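Side-chain contacts in iminosuccinate reductase (PDB 6RQA), which catalyses the NADH-dependent reduction of iminosuccinate to L-aspartate, regenerating the amino donor for the beta-hydroxyaspartate cycle: residues 184-187 against 188-191; 201-205 against 206-210; 229-232 against 233-237. One frame throughout, in Å; residues are numbered along the deposited sequence.

Contact 1 (184-187 against 188-191). With TB (terbium(III) ion), chain E; NAD (nicotinamide-adenine-dinucleotide), chain C.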
loop_
_atom_site.group_PDB
_atom_site.type_symbol
_atom_site.label_atom_id
_atom_site.label_comp_id
_atom_site.label_asym_id
_atom_site.label_seq_id
_atom_site.Cartn_x
_atom_site.Cartn_y
_atom_site.Cartn_z
ATOM N N GLU A 184 -9.949 -33.815 -14.098
ATOM C CA GLU A 184 -9.525 -34.637 -12.970
ATOM C C GLU A 184 -9.752 -33.930 -11.639
ATOM O O GLU A 184 -9.958 -34.592 -10.614
ATOM C CB GLU A 184 -8.056 -35.033 -13.123
ATOM C CG GLU A 184 -7.579 -36.037 -12.083
ATOM C CD GLU A 184 -6.133 -36.438 -12.276
ATOM O OE1 GLU A 184 -5.881 -37.513 -12.864
ATOM O OE2 GLU A 184 -5.247 -35.672 -11.844
ATOM N N MET A 185 -9.733 -32.596 -11.631
ATOM C CA MET A 185 -9.952 -31.847 -10.399
ATOM C C MET A 185 -11.392 -31.911 -9.908
ATOM O O MET A 185 -11.670 -31.421 -8.809
ATOM C CB MET A 185 -9.544 -30.385 -10.590
ATOM C CG MET A 185 -8.066 -30.114 -10.371
ATOM S SD MET A 185 -7.635 -28.377 -10.596
ATOM C CE MET A 185 -7.559 -28.277 -12.382
ATOM N N LEU A 186 -12.305 -32.507 -10.681
ATOM C CA LEU A 186 -13.708 -32.565 -10.284
ATOM C C LEU A 186 -13.922 -33.350 -8.995
ATOM O O LEU A 186 -14.996 -33.243 -8.392
ATOM C CB LEU A 186 -14.547 -33.174 -11.408
ATOM C CG LEU A 186 -14.759 -32.291 -12.640
ATOM C CD1 LEU A 186 -15.422 -33.077 -13.759
ATOM C CD2 LEU A 186 -15.590 -31.065 -12.286
ATOM N N SER A 187 -12.932 -34.134 -8.559
ATOM C CA SER A 187 -13.060 -34.853 -7.296
ATOM C C SER A 187 -13.165 -33.896 -6.115
ATOM O O SER A 187 -13.758 -34.241 -5.087
ATOM C CB SER A 187 -11.874 -35.800 -7.109
ATOM O OG SER A 187 -10.645 -35.102 -7.211
ATOM N N ARG A 188 -12.599 -32.693 -6.242
ATOM C CA ARG A 188 -12.701 -31.709 -5.171
ATOM C C ARG A 188 -14.134 -31.215 -5.009
ATOM O O ARG A 188 -14.582 -30.948 -3.888
ATOM C CB ARG A 188 -11.752 -30.543 -5.443
ATOM C CG ARG A 188 -11.716 -29.489 -4.350
ATOM C CD ARG A 188 -10.527 -28.562 -4.535
ATOM N NE ARG A 188 -10.541 -27.450 -3.588
ATOM C CZ ARG A 188 -9.968 -27.482 -2.390
ATOM N NH1 ARG A 188 -10.032 -26.423 -1.594
ATOM N NH2 ARG A 188 -9.328 -28.572 -1.987
ATOM N N LEU A 189 -14.871 -31.091 -6.116
ATOM C CA LEU A 189 -16.273 -30.694 -6.028
ATOM C C LEU A 189 -17.129 -31.814 -5.452
ATOM O O LEU A 189 -18.023 -31.562 -4.634
ATOM C CB LEU A 189 -16.792 -30.282 -7.406
ATOM C CG LEU A 189 -16.104 -29.094 -8.082
ATOM C CD1 LEU A 189 -16.776 -28.772 -9.410
ATOM C CD2 LEU A 189 -16.103 -27.879 -7.166
ATOM N N ALA A 190 -16.875 -33.058 -5.865
ATOM C CA ALA A 190 -17.666 -34.176 -5.363
ATOM C C ALA A 190 -17.428 -34.403 -3.876
ATOM O O ALA A 190 -18.372 -34.678 -3.127
ATOM C CB ALA A 190 -17.349 -35.443 -6.159
ATOM N N ASP A 191 -16.175 -34.286 -3.430
ATOM C CA ASP A 191 -15.863 -34.499 -2.020
ATOM C C ASP A 191 -16.594 -33.496 -1.136
ATOM O O ASP A 191 -17.227 -33.873 -0.142
ATOM C CB ASP A 191 -14.352 -34.415 -1.796
ATOM C CG ASP A 191 -13.618 -35.642 -2.304
ATOM O OD1 ASP A 191 -14.286 -36.576 -2.796
ATOM O OD2 ASP A 191 -12.374 -35.673 -2.209
HETATM TB TB TB E . -3.287 -36.914 -12.127
HETATM P PA NAD C . -6.626 -22.435 -8.848
HETATM O O1A NAD C . -5.523 -22.277 -9.856
HETATM O O2A NAD C . -6.717 -23.271 -7.612
HETATM O O5B NAD C . -7.769 -23.240 -9.875
HETATM C C5B NAD C . -7.721 -22.615 -11.098
HETATM C C4B NAD C . -8.761 -23.233 -11.996
HETATM O O4B NAD C . -8.823 -22.473 -13.188
HETATM C C3B NAD C . -8.216 -24.612 -12.357
HETATM O O3B NAD C . -8.738 -25.465 -11.390
HETATM C C2B NAD C . -8.832 -24.839 -13.742
HETATM O O2B NAD C . -10.108 -25.380 -13.667
HETATM C C1B NAD C . -8.977 -23.363 -14.292
HETATM N N9A NAD C . -7.900 -23.034 -15.231
HETATM C C8A NAD C . -6.505 -23.010 -15.043
HETATM N N7A NAD C . -5.841 -22.655 -16.143
HETATM C C5A NAD C . -6.845 -22.431 -17.102
HETATM C C6A NAD C . -6.801 -22.034 -18.465
HETATM N N6A NAD C . -5.597 -21.795 -19.058
HETATM N N1A NAD C . -7.961 -21.890 -19.184
HETATM C C2A NAD C . -9.130 -22.151 -18.517
HETATM N N3A NAD C . -9.328 -22.530 -17.235
HETATM C C4A NAD C . -8.140 -22.664 -16.550
HETATM O O3 NAD C . -7.043 -20.883 -8.738
HETATM P PN NAD C . -7.890 -20.501 -7.452
HETATM O O1N NAD C . -9.059 -21.352 -7.024
HETATM O O2N NAD C . -6.836 -19.838 -6.638
HETATM O O5D NAD C . -8.778 -19.018 -7.882
HETATM C C5D NAD C . -9.098 -19.127 -9.202
HETATM C C4D NAD C . -9.485 -17.761 -9.709
HETATM O O4D NAD C . -10.155 -17.054 -8.643
HETATM C C3D NAD C . -8.162 -16.993 -10.003
HETATM O O3D NAD C . -8.309 -16.464 -11.273
HETATM C C2D NAD C . -8.153 -15.893 -8.925
HETATM O O2D NAD C . -7.719 -14.656 -9.379
HETATM C C1D NAD C . -9.678 -15.747 -8.705
HETATM N N1N NAD C . -9.932 -15.111 -7.352
HETATM C C2N NAD C . -10.924 -14.175 -7.310
HETATM C C3N NAD C . -11.218 -13.543 -6.103
HETATM C C7N NAD C . -12.319 -12.536 -6.146
HETATM O O7N NAD C . -12.663 -11.908 -5.151
HETATM N N7N NAD C . -12.930 -12.348 -7.362
HETATM C C4N NAD C . -10.494 -13.873 -4.957
HETATM C C5N NAD C . -9.487 -14.828 -5.029
HETATM C C6N NAD C . -9.202 -15.456 -6.247
#
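Leu186 and Leu189 meet through one methyl each, CD2 of the former lying 3.9 Å from CD1 of the latter, with the two side chains crossing at a slant. CG of Leu186 lies beside its backbone N (chi1 -72°), as does that of Leu189. Backbone hydrogen bonds link the two halves. Arg188 N donates to Met185 O at 3.0 Å, a spacing of three residues, whereas Ala190 N reaches Leu186 O at 3.2 Å and Asp191 N reaches Ser187 O at 2.9 Å with the four-residue spacing of an alpha helix. Leu186 O also takes a weak bond from Leu189 N.

Two side chains of the 3-10 segment just before the helix reach bound groups. Met185 bends at its last torsion (chi3 -79°) and brings SD and CE beside O3B on the adenosine ribose of NAD, each at 3.2 Å. Glu184 extends from the surface and binds a terbium(III) ion through OE2 at 2.3 Å, with OE1 farther off at 2.8 Å, although its side chain is poorly ordered. Arg188, stretched from CG to NE, is bonded through NH1 to the carbonyl oxygen of His158, itself an NAD-binding residue.

Residues 186-191 belong to helix 186-195, the connection between strands 175-179 and 200-202 in a beta-alpha-beta unit of the Rossmann-type nucleotide-binding fold. Leu189 packs against Ser160 and Met164 of helix 158-170 and against Phe200 of strand 200-202, while Leu186 rests on Ala202 of the same strand.

Contact 2 (201-205 against 206-210)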
loop_
_atom_site.group_PDB
_atom_site.type_symbol
_atom_site.label_atom_id
_atom_site.label_comp_id
_atom_site.label_asym_id
_atom_site.label_seq_id
_atom_site.Cartn_x
_atom_site.Cartn_y
_atom_site.Cartn_z
ATOM N N GLU A 201 -22.893 -34.402 -9.825
ATOM C CA GLU A 201 -22.797 -35.007 -11.150
ATOM C C GLU A 201 -21.920 -34.130 -12.027
ATOM O O GLU A 201 -22.260 -32.971 -12.281
ATOM C CB GLU A 201 -24.179 -35.182 -11.790
ATOM C CG GLU A 201 -24.114 -35.531 -13.272
ATOM C CD GLU A 201 -25.484 -35.653 -13.911
ATOM O OE1 GLU A 201 -25.618 -36.425 -14.885
ATOM O OE2 GLU A 201 -26.424 -34.981 -13.442
ATOM N N ALA A 202 -20.845 -34.674 -12.579
ATOM C CA ALA A 202 -20.007 -33.892 -13.508
ATOM C C ALA A 202 -20.762 -33.740 -14.819
ATOM O O ALA A 202 -21.350 -34.691 -15.235
ATOM C CB ALA A 202 -18.705 -34.590 -13.731
ATOM N N VAL A 203 -20.740 -32.570 -15.433
ATOM C CA VAL A 203 -21.479 -32.356 -16.701
ATOM C C VAL A 203 -20.662 -31.483 -17.637
ATOM O O VAL A 203 -19.581 -31.120 -17.298
ATOM C CB VAL A 203 -22.834 -31.680 -16.485
ATOM C CG1 VAL A 203 -23.805 -32.556 -15.739
ATOM C CG2 VAL A 203 -22.678 -30.334 -15.824
ATOM N N GLU A 204 -21.144 -31.338 -18.856
ATOM C CA GLU A 204 -20.520 -30.402 -19.811
ATOM C C GLU A 204 -21.298 -29.090 -19.712
ATOM O O GLU A 204 -22.404 -29.078 -19.204
ATOM C CB GLU A 204 -20.390 -30.981 -21.220
ATOM C CG GLU A 204 -19.621 -32.285 -21.305
ATOM C CD GLU A 204 -18.148 -32.370 -20.935
ATOM O OE1 GLU A 204 -17.684 -33.489 -20.656
ATOM O OE2 GLU A 204 -17.460 -31.350 -20.938
ATOM N N LEU A 205 -20.723 -28.027 -20.225
ATOM C CA LEU A 205 -21.255 -26.675 -20.076
ATOM C C LEU A 205 -22.617 -26.488 -20.731
ATOM O O LEU A 205 -23.348 -25.568 -20.347
ATOM C CB LEU A 205 -20.265 -25.655 -20.644
ATOM C CG LEU A 205 -19.024 -25.406 -19.787
ATOM C CD1 LEU A 205 -18.157 -24.312 -20.392
ATOM C CD2 LEU A 205 -19.425 -25.051 -18.366
ATOM N N ASP A 206 -22.981 -27.326 -21.704
ATOM C CA ASP A 206 -24.294 -27.187 -22.325
ATOM C C ASP A 206 -25.408 -27.551 -21.351
ATOM O O ASP A 206 -26.436 -26.867 -21.292
ATOM C CB ASP A 206 -24.377 -28.043 -23.591
ATOM C CG ASP A 206 -24.016 -29.492 -23.344
ATOM O OD1 ASP A 206 -23.027 -29.744 -22.626
ATOM O OD2 ASP A 206 -24.723 -30.380 -23.863
ATOM N N ARG A 207 -25.222 -28.621 -20.573
ATOM C CA ARG A 207 -26.217 -28.992 -19.572
ATOM C C ARG A 207 -26.165 -28.088 -18.348
ATOM O O ARG A 207 -27.202 -27.835 -17.729
ATOM C CB ARG A 207 -26.027 -30.447 -19.140
ATOM C CG ARG A 207 -26.598 -31.485 -20.088
ATOM C CD ARG A 207 -26.508 -32.875 -19.469
ATOM N NE ARG A 207 -27.168 -32.929 -18.166
ATOM C CZ ARG A 207 -27.013 -33.915 -17.287
ATOM N NH1 ARG A 207 -26.211 -34.935 -17.564
ATOM N NH2 ARG A 207 -27.654 -33.878 -16.126
ATOM N N LEU A 208 -24.975 -27.604 -17.981
ATOM C CA LEU A 208 -24.854 -26.765 -16.793
ATOM C C LEU A 208 -25.618 -25.458 -16.970
ATOM O O LEU A 208 -26.366 -25.037 -16.081
ATOM C CB LEU A 208 -23.377 -26.504 -16.487
ATOM C CG LEU A 208 -23.013 -25.887 -15.132
ATOM C CD1 LEU A 208 -21.659 -26.398 -14.666
ATOM C CD2 LEU A 208 -23.002 -24.367 -15.199
ATOM N N GLY A 209 -25.447 -24.803 -18.120
ATOM C CA GLY A 209 -26.155 -23.562 -18.376
ATOM C C GLY A 209 -27.661 -23.710 -18.433
ATOM O O GLY A 209 -28.381 -22.739 -18.177
ATOM N N ALA A 210 -28.157 -24.905 -18.756
ATOM C CA ALA A 210 -29.587 -25.133 -18.904
ATOM C C ALA A 210 -30.235 -25.756 -17.675
ATOM O O ALA A 210 -31.467 -25.760 -17.582
ATOM C CB ALA A 210 -29.858 -26.026 -20.121
#
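Glu201 and Arg207 form a two-pronged salt bridge, the guanidinium presenting its end: NH1 is bonded to OE1 at 3.1 Å and NH2 to OE2 at 3.2 Å. The planes of the two groups are 74° apart, and both oxygens are met from above the carboxylate plane. Val203 covers one face of the guanidinium, its CG1 standing 3.8 Å above the centre, while its other methyl, CG2, lies 3.9 Å from Leu208 CB. A bend at chi3 (56°) in Arg207 turns the guanidinium back toward the strand. Glu204 occupies the N-cap position of helix 205-211, and its carbonyl oxygen accepts Leu208 N at 3.2 Å; the next carbonyl, Leu205 O, takes Gly209 N. The salt bridge thus ties edge strand 200-202 of the parallel Rossmann-type sheet to the helix that crosses over to strand 214-217, on the far side of strands 175-179 and 150-154. Further out, each partner has a second salt bridge: Glu201 OE2 with Lys175, Arg207 NH2 with Glu211. On the sheet side, Leu205 and Leu208 both pack on Trp179 and Ile154, and Val203 lies on Ile177.

Contact 3 (229-232 against 233-237)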
loop_
_atom_site.group_PDB
_atom_site.type_symbol
_atom_site.label_atom_id
_atom_site.label_comp_id
_atom_site.label_asym_id
_atom_site.label_seq_id
_atom_site.Cartn_x
_atom_site.Cartn_y
_atom_site.Cartn_z
ATOM N N GLU A 229 -25.682 -18.982 -25.546
ATOM C CA GLU A 229 -26.776 -19.927 -25.732
ATOM C C GLU A 229 -26.729 -21.097 -24.757
ATOM O O GLU A 229 -27.660 -21.910 -24.751
ATOM C CB GLU A 229 -26.781 -20.449 -27.170
ATOM C CG GLU A 229 -27.188 -19.410 -28.206
ATOM C CD GLU A 229 -28.507 -18.734 -27.871
ATOM O OE1 GLU A 229 -28.486 -17.662 -27.228
ATOM O OE2 GLU A 229 -29.568 -19.278 -28.245
ATOM N N HIS A 230 -25.681 -21.203 -23.938
ATOM C CA HIS A 230 -25.654 -22.233 -22.904
ATOM C C HIS A 230 -26.688 -21.947 -21.822
ATOM O O HIS A 230 -27.430 -22.844 -21.405
ATOM C CB HIS A 230 -24.255 -22.332 -22.291
ATOM C CG HIS A 230 -23.261 -23.047 -23.152
ATOM N ND1 HIS A 230 -21.903 -22.985 -22.927
ATOM C CD2 HIS A 230 -23.427 -23.847 -24.231
ATOM C CE1 HIS A 230 -21.275 -23.711 -23.835
ATOM N NE2 HIS A 230 -22.177 -24.245 -24.637
ATOM N N VAL A 231 -26.752 -20.700 -21.361
ATOM C CA VAL A 231 -27.635 -20.340 -20.257
ATOM C C VAL A 231 -29.073 -20.301 -20.756
ATOM O O VAL A 231 -29.403 -19.565 -21.694
ATOM C CB VAL A 231 -27.224 -18.995 -19.645
ATOM C CG1 VAL A 231 -28.140 -18.640 -18.485
ATOM C CG2 VAL A 231 -25.774 -19.045 -19.193
ATOM N N LYS A 232 -29.938 -21.092 -20.125
ATOM C CA LYS A 232 -31.355 -21.132 -20.450
ATOM C C LYS A 232 -32.166 -20.994 -19.169
ATOM O O LYS A 232 -31.788 -21.531 -18.124
ATOM C CB LYS A 232 -31.729 -22.437 -21.171
ATOM C CG LYS A 232 -30.884 -22.758 -22.403
ATOM C CD LYS A 232 -31.555 -22.318 -23.700
ATOM C CE LYS A 232 -31.339 -20.840 -23.987
ATOM N NZ LYS A 232 -31.976 -20.422 -25.266
ATOM N N GLY A 233 -33.277 -20.267 -19.255
ATOM C CA GLY A 233 -34.160 -20.087 -18.129
ATOM C C GLY A 233 -33.610 -19.124 -17.095
ATOM O O GLY A 233 -32.548 -18.522 -17.277
ATOM N N PRO A 234 -34.337 -18.954 -15.991
ATOM C CA PRO A 234 -33.852 -18.080 -14.914
ATOM C C PRO A 234 -32.555 -18.611 -14.318
ATOM O O PRO A 234 -32.468 -19.771 -13.906
ATOM C CB PRO A 234 -34.998 -18.105 -13.894
ATOM C CG PRO A 234 -36.203 -18.505 -14.682
ATOM C CD PRO A 234 -35.700 -19.449 -15.732
ATOM N N THR A 235 -31.543 -17.747 -14.270
ATOM C CA THR A 235 -30.215 -18.144 -13.826
ATOM C C THR A 235 -29.506 -16.949 -13.207
ATOM O O THR A 235 -29.575 -15.837 -13.734
ATOM C CB THR A 235 -29.383 -18.698 -14.992
ATOM O OG1 THR A 235 -30.038 -19.844 -15.553
ATOM C CG2 THR A 235 -27.992 -19.097 -14.523
ATOM N N HIS A 236 -28.835 -17.185 -12.083
ATOM C CA HIS A 236 -27.926 -16.215 -11.486
ATOM C C HIS A 236 -26.499 -16.726 -11.625
ATOM O O HIS A 236 -26.200 -17.857 -11.229
ATOM C CB HIS A 236 -28.254 -15.968 -10.014
ATOM C CG HIS A 236 -27.200 -15.189 -9.289
ATOM N ND1 HIS A 236 -26.811 -13.924 -9.677
ATOM C CD2 HIS A 236 -26.445 -15.501 -8.210
ATOM C CE1 HIS A 236 -25.866 -13.488 -8.863
ATOM N NE2 HIS A 236 -25.624 -14.425 -7.964
ATOM N N ILE A 237 -25.626 -15.894 -12.183
ATOM C CA ILE A 237 -24.242 -16.263 -12.452
ATOM C C ILE A 237 -23.350 -15.419 -11.552
ATOM O O ILE A 237 -23.278 -14.194 -11.702
ATOM C CB ILE A 237 -23.876 -16.068 -13.930
ATOM C CG1 ILE A 237 -24.886 -16.785 -14.828
ATOM C CG2 ILE A 237 -22.466 -16.573 -14.197
ATOM C CD1 ILE A 237 -24.645 -16.573 -16.308
#
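Val231 faces Thr235 and Ile237 with a different methyl for each. With chi1 at -179°, CG1 is set opposite the backbone N and lies 3.7 Å from Thr235 CB, and CG2 approaches Ile237 CD1 at 4.0 Å. All three residues are buried, and Leu226, Leu254 and Val307 extend the apolar packing around Val231. The two partners, two residues apart, project from one face of strand 235-239, while His236 between them points to the other. This strand lies inside the parallel Rossmann-type sheet, flanked by strands 214-217 and 307-311, and the turn before it brings the chain in from the loop that follows strand 224-226. At the edge of the apolar patch Thr235 OG1 also lies 3.5 Å from Lys232 O, any bond from it to Gly233 O being weak and not settled, and Val231 O is held by the guanidinium of Arg257. The outer side is looser. Gly233, with a positive phi of 75°, carries the turn, and Pro234 beyond it is exposed. The CB of Lys232 points away from 233-237, and bends at chi2 and chi3 bring NZ toward Glu229 OE2, making only a long salt bridge of 4.0 Å.

The three contacts follow one another along the chain in series, so none nests within or crosses another; each joins adjacent pieces of one continuous segment. Contact 1 spans the 3-10 lead-in and the start of helix 186-195, whose following strand leads into contact 2: Leu186 CD1 meets Ala202 CB at 3.6 Å. Contact 2 turns the chain into helix 205-211. Farther on, contact 3 rounds the bend into strand 235-239 and borders contact 2, with a probable hydrogen bond of 3.0 Å between Gly209 O and Lys232 N. Contacts 2 and 3 both reach the parallel sheet, at edge strand 200-202 and inner strand 235-239. Contacts 1 and 3 do not touch, their nearest atoms being about 14 Å apart.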